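Local coordinates for ORF14 (Streptomyces clavuligerus, PDB 2WPX), which is a tandem GNAT-family protein of clavulanic acid biosynthesis that binds acetyl-CoA and probably acts as an acyltransferase, at residues 187-201 with 216-228. Residues are numbered along the deposited sequence; the frame is centred on the assembly and turned at random.
Sequences TITPDEYAVPVSELE and VRTSYARQFETMR
Ile188 passes Glu225 and Ser198 passes Ser219, their CA atoms 6.5 and 5.4 Å apart, as loop 187-190 and helix 191-199, kinked because Pro196 has no N-H for the preceding turn, run beside the extended residues 218-221 and the first turns of the helix that begins near Arg222. Glu225, extended beyond CG, carries two acceptor oxygens across to the loop, and each takes two donors. Its OE1 accepts the backbone N of Thr189 at 2.8 Å on the syn side, while Tyr220 OH comes to the same oxygen from the opposite face of the carboxylate, at 2.7 Å. Its OE2 is held side-on by NE and NH2 of Arg222, the NH2 bond being 3.0 Å. Bent at chi2 and chi3, the arginine also sends NH2 to Thr189 O, 2.7 Å away, approaching in the plane of the carbonyl at one of its lone pairs, with an almost straight N-H...O angle of 166°. Gripped at both backbone polar groups, Thr189 should hold the loop in place. Asp191 OD1 makes a long, purely electrostatic contact with Arg222 NH1. Ile188 crosses Arg222 at about a right angle, its apolar CG2 3.5 Å from NH2 and also against Glu225 OE2. With CG anti to the backbone N (chi1 -169°), Tyr220 turns toward helix 191-199, its CB and CG against small Ala194 and its ring edge 3.7 Å from Val197 CG1 at CD1. Thr218 CG2 rests on Ser198 O; Ser198 packs CB on the Ser219-Tyr220 backbone and bonds its OG back to Val195 O. One close and one long ion pair thus flank an apolar patch, consistent with the alpha1-alpha2 pair between the first two strands of a GNAT fold, here the C-terminal of two tandem domains.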
ATOM      1  N   THR A 187      14.561  -9.330   4.664  1.00 17.01           N
ATOM      2  CA  THR A 187      13.423  -8.708   5.285  1.00 16.45           C
ATOM      3  C   THR A 187      13.852  -7.741   6.348  1.00 16.75           C
ATOM      4  O   THR A 187      13.179  -6.753   6.585  1.00 17.13           O
ATOM      5  CB  THR A 187      12.519  -9.801   5.893  1.00 17.52           C
ATOM      6  OG1 THR A 187      12.184 -10.735   4.852  1.00 15.29           O
ATOM      7  CG2 THR A 187      11.268  -9.219   6.429  1.00 17.18           C
ATOM      8  N   ILE A 188      14.967  -8.024   7.007  1.00 15.79           N
ATOM      9  CA  ILE A 188      15.403  -7.167   8.084  1.00 15.24           C
ATOM     10  C   ILE A 188      16.595  -6.381   7.567  1.00 15.85           C
ATOM     11  O   ILE A 188      17.528  -6.951   6.976  1.00 15.09           O
ATOM     12  CB  ILE A 188      15.821  -8.013   9.361  1.00 16.61           C
ATOM     13  CG1 ILE A 188      14.686  -8.935   9.824  1.00 12.66           C
ATOM     14  CG2 ILE A 188      16.363  -7.100  10.451  1.00 11.16           C
ATOM     15  CD1 ILE A 188      13.396  -8.136  10.161  1.00 12.31           C
ATOM     16  N   THR A 189      16.560  -5.078   7.790  1.00 15.68           N
ATOM     17  CA  THR A 189      17.652  -4.184   7.360  1.00 17.01           C
ATOM     18  C   THR A 189      18.876  -4.198   8.301  1.00 15.93           C
ATOM     19  O   THR A 189      18.779  -3.950   9.469  1.00 16.30           O
ATOM     20  CB  THR A 189      17.132  -2.732   7.088  1.00 16.40           C
ATOM     21  OG1 THR A 189      18.212  -1.870   6.661  1.00 20.39           O
ATOM     22  CG2 THR A 189      16.606  -2.172   8.313  1.00 21.79           C
ATOM     23  N   PRO A 190      20.048  -4.547   7.785  1.00 15.60           N
ATOM     24  CA  PRO A 190      21.230  -4.482   8.678  1.00 15.41           C
ATOM     25  C   PRO A 190      21.334  -3.096   9.385  1.00 15.14           C
ATOM     26  O   PRO A 190      21.073  -2.085   8.777  1.00 14.36           O
ATOM     27  CB  PRO A 190      22.399  -4.734   7.718  1.00 14.35           C
ATOM     28  CG  PRO A 190      21.735  -5.581   6.604  1.00 14.67           C
ATOM     29  CD  PRO A 190      20.423  -4.828   6.396  1.00 14.55           C
ATOM     30  N   ASP A 191      21.659  -3.084  10.672  1.00 15.71           N
ATOM     31  CA  ASP A 191      21.931  -1.842  11.409  1.00 16.94           C
ATOM     32  C   ASP A 191      22.711  -0.814  10.567  1.00 18.00           C
ATOM     33  O   ASP A 191      22.407   0.369  10.606  1.00 18.93           O
ATOM     34  CB  ASP A 191      22.742  -2.148  12.683  1.00 17.31           C
ATOM     35  CG  ASP A 191      21.992  -3.062  13.665  1.00 19.47           C
ATOM     36  OD1 ASP A 191      20.937  -3.647  13.296  1.00 19.34           O
ATOM     37  OD2 ASP A 191      22.471  -3.216  14.818  1.00 20.40           O
ATOM     38  N   GLU A 192      23.713  -1.276   9.831  1.00 17.34           N
ATOM     39  CA  GLU A 192      24.562  -0.437   9.039  1.00 18.56           C
ATOM     40  C   GLU A 192      23.800   0.506   8.110  1.00 18.29           C
ATOM     41  O   GLU A 192      24.258   1.642   7.879  1.00 18.43           O
ATOM     42  CB  GLU A 192      25.453  -1.362   8.212  1.00 18.53           C
ATOM     43  CG  GLU A 192      26.453  -0.685   7.362  1.00 21.55           C
ATOM     44  CD  GLU A 192      27.468  -1.668   6.783  1.00 28.35           C
ATOM     45  OE1 GLU A 192      28.471  -1.233   6.175  1.00 32.88           O
ATOM     46  OE2 GLU A 192      27.272  -2.897   6.920  1.00 31.27           O
ATOM     47  N   TYR A 193      22.669   0.029   7.562  1.00 17.03           N
ATOM     48  CA  TYR A 193      21.929   0.787   6.549  1.00 17.02           C
ATOM     49  C   TYR A 193      20.639   1.417   6.979  1.00 15.95           C
ATOM     50  O   TYR A 193      19.999   2.066   6.158  1.00 15.71           O
ATOM     51  CB  TYR A 193      21.638  -0.011   5.298  1.00 17.71           C
ATOM     52  CG  TYR A 193      22.855  -0.593   4.693  1.00 19.36           C
ATOM     53  CD1 TYR A 193      23.036  -1.952   4.672  1.00 23.04           C
ATOM     54  CD2 TYR A 193      23.837   0.200   4.190  1.00 21.09           C
ATOM     55  CE1 TYR A 193      24.168  -2.514   4.138  1.00 23.41           C
ATOM     56  CE2 TYR A 193      24.973  -0.358   3.677  1.00 23.13           C
ATOM     57  CZ  TYR A 193      25.119  -1.715   3.654  1.00 20.84           C
ATOM     58  OH  TYR A 193      26.220  -2.299   3.116  1.00 25.39           O
ATOM     59  N   ALA A 194      20.299   1.261   8.247  1.00 14.60           N
ATOM     60  CA  ALA A 194      19.066   1.746   8.785  1.00 14.96           C
ATOM     61  C   ALA A 194      19.029   3.257   8.825  1.00 15.78           C
ATOM     62  O   ALA A 194      18.105   3.904   8.262  1.00 15.24           O
ATOM     63  CB  ALA A 194      18.827   1.136  10.237  1.00 15.33           C
ATOM     64  N   VAL A 195      20.016   3.861   9.496  1.00 16.39           N
ATOM     65  CA  VAL A 195      20.008   5.338   9.535  1.00 16.80           C
ATOM     66  C   VAL A 195      20.199   5.955   8.114  1.00 18.14           C
ATOM     67  O   VAL A 195      19.530   6.911   7.774  1.00 18.18           O
ATOM     68  CB  VAL A 195      20.958   5.928  10.603  1.00 17.04           C
ATOM     69  CG1 VAL A 195      21.070   7.440  10.475  1.00 14.58           C
ATOM     70  CG2 VAL A 195      20.429   5.582  11.994  1.00 15.27           C
ATOM     71  N   PRO A 196      21.095   5.380   7.284  1.00 18.33           N
ATOM     72  CA  PRO A 196      21.270   5.890   5.929  1.00 19.08           C
ATOM     73  C   PRO A 196      19.971   5.803   5.096  1.00 20.15           C
ATOM     74  O   PRO A 196      19.698   6.707   4.308  1.00 21.22           O
ATOM     75  CB  PRO A 196      22.368   4.987   5.363  1.00 18.85           C
ATOM     76  CG  PRO A 196      23.242   4.673   6.608  1.00 17.48           C
ATOM     77  CD  PRO A 196      22.247   4.571   7.742  1.00 19.11           C
ATOM     78  N   VAL A 197      19.220   4.715   5.252  1.00 19.27           N
ATOM     79  CA  VAL A 197      17.930   4.600   4.657  1.00 20.48           C
ATOM     80  C   VAL A 197      16.995   5.726   5.120  1.00 22.61           C
ATOM     81  O   VAL A 197      16.180   6.256   4.337  1.00 23.01           O
ATOM     82  CB  VAL A 197      17.267   3.195   4.942  1.00 19.71           C
ATOM     83  CG1 VAL A 197      15.737   3.271   4.866  1.00 19.67           C
ATOM     84  CG2 VAL A 197      17.770   2.167   3.969  1.00 18.65           C
ATOM     85  N   SER A 198      17.056   6.080   6.390  1.00 22.60           N
ATOM     86  CA  SER A 198      16.099   7.049   6.816  1.00 23.98           C
ATOM     87  C   SER A 198      16.517   8.449   6.363  1.00 26.40           C
ATOM     88  O   SER A 198      15.654   9.298   6.154  1.00 28.35           O
ATOM     89  CB  SER A 198      15.899   6.980   8.319  1.00 23.40           C
ATOM     90  OG  SER A 198      17.037   7.517   8.940  1.00 24.45           O
ATOM     91  N   GLU A 199      17.815   8.701   6.201  1.00 50.76           N
ATOM     92  CA  GLU A 199      18.238  10.023   5.781  1.00 52.72           C
ATOM     93  C   GLU A 199      18.049  10.181   4.258  1.00 53.90           C
ATOM     94  O   GLU A 199      18.219  11.263   3.689  1.00 54.16           O
ATOM     95  CB  GLU A 199      19.665  10.383   6.289  1.00 53.12           C
ATOM     96  CG  GLU A 199      20.763   9.317   6.054  1.00 55.62           C
ATOM     97  CD  GLU A 199      22.063   9.520   6.897  1.00 57.92           C
ATOM     98  OE1 GLU A 199      22.861   8.559   7.016  1.00 57.21           O
ATOM     99  OE2 GLU A 199      22.290  10.624   7.438  1.00 59.51           O
ATOM    100  N   LEU A 200      17.682   9.091   3.598  1.00 54.28           N
ATOM    101  CA  LEU A 200      17.277   9.198   2.209  1.00 55.90           C
ATOM    102  C   LEU A 200      15.792   9.570   2.124  1.00 56.90           C
ATOM    103  O   LEU A 200      15.088   9.002   1.300  1.00 57.90           O
ATOM    104  CB  LEU A 200      17.520   7.880   1.456  1.00 55.51           C
ATOM    105  CG  LEU A 200      18.649   7.667   0.440  1.00 55.45           C
ATOM    106  CD1 LEU A 200      20.013   7.957   1.020  1.00 54.19           C
ATOM    107  CD2 LEU A 200      18.588   6.245  -0.050  1.00 52.04           C
ATOM    108  N   GLU A 201      15.296  10.453   3.005  1.00 57.24           N
ATOM    109  CA  GLU A 201      14.040  11.202   2.721  1.00 58.40           C
ATOM    110  C   GLU A 201      14.408  12.644   2.503  1.00 59.38           C
ATOM    111  O   GLU A 201      13.564  13.519   2.610  1.00 59.82           O
ATOM    112  CB  GLU A 201      12.966  11.128   3.821  1.00 57.69           C
ATOM    113  CG  GLU A 201      12.450   9.747   4.102  1.00 57.73           C
ATOM    114  CD  GLU A 201      12.662   8.811   2.919  1.00 59.87           C
ATOM    115  OE1 GLU A 201      12.144   9.171   1.834  1.00 60.31           O
ATOM    116  OE2 GLU A 201      13.338   7.743   3.067  1.00 58.03           O
ATOM    117  N   VAL A 216      12.012  18.155  14.329  1.00 43.52           N
ATOM    118  CA  VAL A 216      11.563  16.827  13.897  1.00 41.98           C
ATOM    119  C   VAL A 216      12.692  16.025  13.287  1.00 41.41           C
ATOM    120  O   VAL A 216      13.601  16.569  12.631  1.00 40.46           O
ATOM    121  CB  VAL A 216      10.438  16.848  12.821  1.00 42.22           C
ATOM    122  CG1 VAL A 216       9.354  17.851  13.159  1.00 41.73           C
ATOM    123  CG2 VAL A 216      11.035  17.104  11.447  1.00 40.59           C
ATOM    124  N   ARG A 217      12.545  14.718  13.436  1.00 40.67           N
ATOM    125  CA  ARG A 217      13.597  13.778  13.193  1.00 40.86           C
ATOM    126  C   ARG A 217      13.010  12.687  12.357  1.00 40.39           C
ATOM    127  O   ARG A 217      11.849  12.337  12.539  1.00 40.54           O
ATOM    128  CB  ARG A 217      14.021  13.134  14.517  1.00 40.66           C
ATOM    129  CG  ARG A 217      15.395  12.558  14.416  1.00 43.16           C
ATOM    130  CD  ARG A 217      15.949  12.022  15.724  1.00 44.38           C
ATOM    131  NE  ARG A 217      16.593  10.716  15.520  1.00 43.16           N
ATOM    132  CZ  ARG A 217      16.042   9.586  15.950  1.00 43.74           C
ATOM    133  NH1 ARG A 217      14.866   9.660  16.579  1.00 44.76           N
ATOM    134  NH2 ARG A 217      16.640   8.400  15.771  1.00 41.52           N
ATOM    135  N   THR A 218      13.809  12.115  11.464  1.00 39.81           N
ATOM    136  CA  THR A 218      13.382  10.905  10.762  1.00 38.85           C
ATOM    137  C   THR A 218      14.105   9.696  11.343  1.00 37.47           C
ATOM    138  O   THR A 218      15.197   9.805  11.885  1.00 37.74           O
ATOM    139  CB  THR A 218      13.579  11.035   9.233  1.00 39.86           C
ATOM    140  OG1 THR A 218      12.978  12.260   8.786  1.00 40.73           O
ATOM    141  CG2 THR A 218      12.938   9.856   8.493  1.00 40.34           C
ATOM    142  N   SER A 219      13.482   8.540  11.299  1.00 35.55           N
ATOM    143  CA  SER A 219      14.183   7.393  11.816  1.00 34.77           C
ATOM    144  C   SER A 219      13.633   6.138  11.179  1.00 33.18           C
ATOM    145  O   SER A 219      12.523   6.146  10.609  1.00 33.45           O
ATOM    146  CB  SER A 219      14.143   7.325  13.367  1.00 35.24           C
ATOM    147  OG  SER A 219      12.814   7.449  13.870  1.00 37.70           O
ATOM    148  N   TYR A 220      14.423   5.072  11.255  1.00 30.77           N
ATOM    149  CA  TYR A 220      14.038   3.832  10.683  1.00 29.35           C
ATOM    150  C   TYR A 220      13.145   3.192  11.756  1.00 29.12           C
ATOM    151  O   TYR A 220      13.506   3.199  12.942  1.00 29.36           O
ATOM    152  CB  TYR A 220      15.280   2.982  10.378  1.00 29.02           C
ATOM    153  CG  TYR A 220      14.956   1.765   9.538  1.00 28.97           C
ATOM    154  CD1 TYR A 220      14.949   1.839   8.149  1.00 29.13           C
ATOM    155  CD2 TYR A 220      14.614   0.555  10.140  1.00 28.39           C
ATOM    156  CE1 TYR A 220      14.590   0.755   7.385  1.00 29.02           C
ATOM    157  CE2 TYR A 220      14.303  -0.561   9.388  1.00 28.65           C
ATOM    158  CZ  TYR A 220      14.284  -0.442   8.001  1.00 28.90           C
ATOM    159  OH  TYR A 220      13.972  -1.534   7.247  1.00 28.27           O
ATOM    160  N   ALA A 221      11.975   2.690  11.359  1.00 29.19           N
ATOM    161  CA  ALA A 221      11.016   2.162  12.300  1.00 29.24           C
ATOM    162  C   ALA A 221      10.940   0.663  12.152  1.00 28.68           C
ATOM    163  O   ALA A 221      10.338   0.154  11.244  1.00 28.74           O
ATOM    164  CB  ALA A 221       9.681   2.769  12.061  1.00 30.03           C
ATOM    165  N   ARG A 222      11.586  -0.018  13.083  1.00 28.24           N
ATOM    166  CA  ARG A 222      11.644  -1.429  13.147  1.00 27.69           C
ATOM    167  C   ARG A 222      10.267  -2.068  13.213  1.00 27.90           C
ATOM    168  O   ARG A 222      10.101  -3.227  12.895  1.00 27.51           O
ATOM    169  CB  ARG A 222      12.410  -1.793  14.395  1.00 27.54           C
ATOM    170  CG  ARG A 222      13.720  -2.434  14.196  1.00 27.07           C
ATOM    171  CD  ARG A 222      14.866  -1.696  13.563  1.00 27.21           C
ATOM    172  NE  ARG A 222      15.342  -2.674  12.613  1.00 26.79           N
ATOM    173  CZ  ARG A 222      16.522  -2.746  12.006  1.00 26.88           C
ATOM    174  NH1 ARG A 222      17.525  -1.921  12.236  1.00 27.38           N
ATOM    175  NH2 ARG A 222      16.674  -3.734  11.141  1.00 26.61           N
ATOM    176  N   GLN A 223       9.278  -1.300  13.647  1.00 28.68           N
ATOM    177  CA  GLN A 223       7.948  -1.819  13.797  1.00 29.20           C
ATOM    178  C   GLN A 223       7.306  -2.095  12.435  1.00 29.40           C
ATOM    179  O   GLN A 223       6.451  -2.960  12.323  1.00 29.64           O
ATOM    180  CB  GLN A 223       7.090  -0.876  14.645  1.00 30.26           C
ATOM    181  CG  GLN A 223       5.867  -1.546  15.175  1.00 30.99           C
ATOM    182  CD  GLN A 223       5.041  -0.682  16.127  1.00 32.29           C
ATOM    183  OE1 GLN A 223       5.534   0.255  16.734  1.00 32.48           O
ATOM    184  NE2 GLN A 223       3.783  -1.023  16.261  1.00 33.32           N
ATOM    185  N   PHE A 224       7.728  -1.357  11.414  1.00 29.46           N
ATOM    186  CA  PHE A 224       7.358  -1.655  10.046  1.00 29.76           C
ATOM    187  C   PHE A 224       7.780  -3.070   9.678  1.00 29.02           C
ATOM    188  O   PHE A 224       6.979  -3.852   9.184  1.00 29.36           O
ATOM    189  CB  PHE A 224       7.988  -0.661   9.072  1.00 29.99           C
ATOM    190  CG  PHE A 224       7.255   0.613   8.958  1.00 31.01           C
ATOM    191  CD1 PHE A 224       5.929   0.630   8.536  1.00 32.11           C
ATOM    192  CD2 PHE A 224       7.887   1.835   9.237  1.00 31.02           C
ATOM    193  CE1 PHE A 224       5.222   1.858   8.438  1.00 33.24           C
ATOM    194  CE2 PHE A 224       7.213   3.035   9.105  1.00 31.99           C
ATOM    195  CZ  PHE A 224       5.874   3.051   8.727  1.00 33.55           C
ATOM    196  N   GLU A 225       9.049  -3.381   9.926  1.00 28.15           N
ATOM    197  CA  GLU A 225       9.558  -4.725   9.715  1.00 27.45           C
ATOM    198  C   GLU A 225       8.791  -5.773  10.524  1.00 27.28           C
ATOM    199  O   GLU A 225       8.465  -6.804   9.992  1.00 27.16           O
ATOM    200  CB  GLU A 225      11.047  -4.824  10.060  1.00 26.77           C
ATOM    201  CG  GLU A 225      11.921  -3.934   9.243  1.00 27.04           C
ATOM    202  CD  GLU A 225      13.399  -4.117   9.486  1.00 26.64           C
ATOM    203  OE1 GLU A 225      14.147  -3.887   8.537  1.00 26.93           O
ATOM    204  OE2 GLU A 225      13.813  -4.479  10.628  1.00 26.26           O
ATOM    205  N   THR A 226       8.531  -5.506  11.807  1.00 27.38           N
ATOM    206  CA  THR A 226       7.831  -6.496  12.627  1.00 27.40           C
ATOM    207  C   THR A 226       6.365  -6.678  12.197  1.00 28.28           C
ATOM    208  O   THR A 226       5.867  -7.805  12.249  1.00 28.22           O
ATOM    209  CB  THR A 226       7.931  -6.258  14.165  1.00 27.57           C
ATOM    210  OG1 THR A 226       7.127  -5.131  14.559  1.00 28.55           O
ATOM    211  CG2 THR A 226       9.374  -6.036  14.570  1.00 26.98           C
ATOM    212  N   MET A 227       5.721  -5.589  11.751  1.00 29.19           N
ATOM    213  CA  MET A 227       4.357  -5.644  11.236  1.00 30.34           C
ATOM    214  C   MET A 227       4.271  -6.578  10.007  1.00 30.25           C
ATOM    215  O   MET A 227       3.389  -7.423   9.926  1.00 30.77           O
ATOM    216  CB  MET A 227       3.822  -4.239  10.924  1.00 31.43           C
ATOM    217  CG  MET A 227       2.547  -4.210  10.129  1.00 32.85           C
ATOM    218  SD  MET A 227       2.230  -2.629   9.357  1.00 36.40           S
ATOM    219  CE  MET A 227       3.523  -2.666   8.101  1.00 35.20           C
ATOM    220  N   ARG A 228       5.221  -6.410   9.095  1.00 29.73           N
ATOM    221  CA  ARG A 228       5.400  -7.227   7.926  1.00 29.67           C
ATOM    222  C   ARG A 228       5.567  -8.702   8.233  1.00 28.88           C
ATOM    223  O   ARG A 228       4.942  -9.547   7.639  1.00 29.30           O
ATOM    224  CB  ARG A 228       6.643  -6.760   7.175  1.00 29.22           C
ATOM    225  CG  ARG A 228       6.345  -6.112   5.890  1.00 30.33           C
ATOM    226  CD  ARG A 228       6.738  -4.681   5.873  1.00 36.44           C
ATOM    227  NE  ARG A 228       6.525  -4.043   4.564  1.00 43.28           N
ATOM    228  CZ  ARG A 228       6.417  -2.728   4.387  1.00 46.84           C
ATOM    229  NH1 ARG A 228       6.487  -1.908   5.437  1.00 45.54           N
ATOM    230  NH2 ARG A 228       6.238  -2.230   3.159  1.00 51.22           N
TER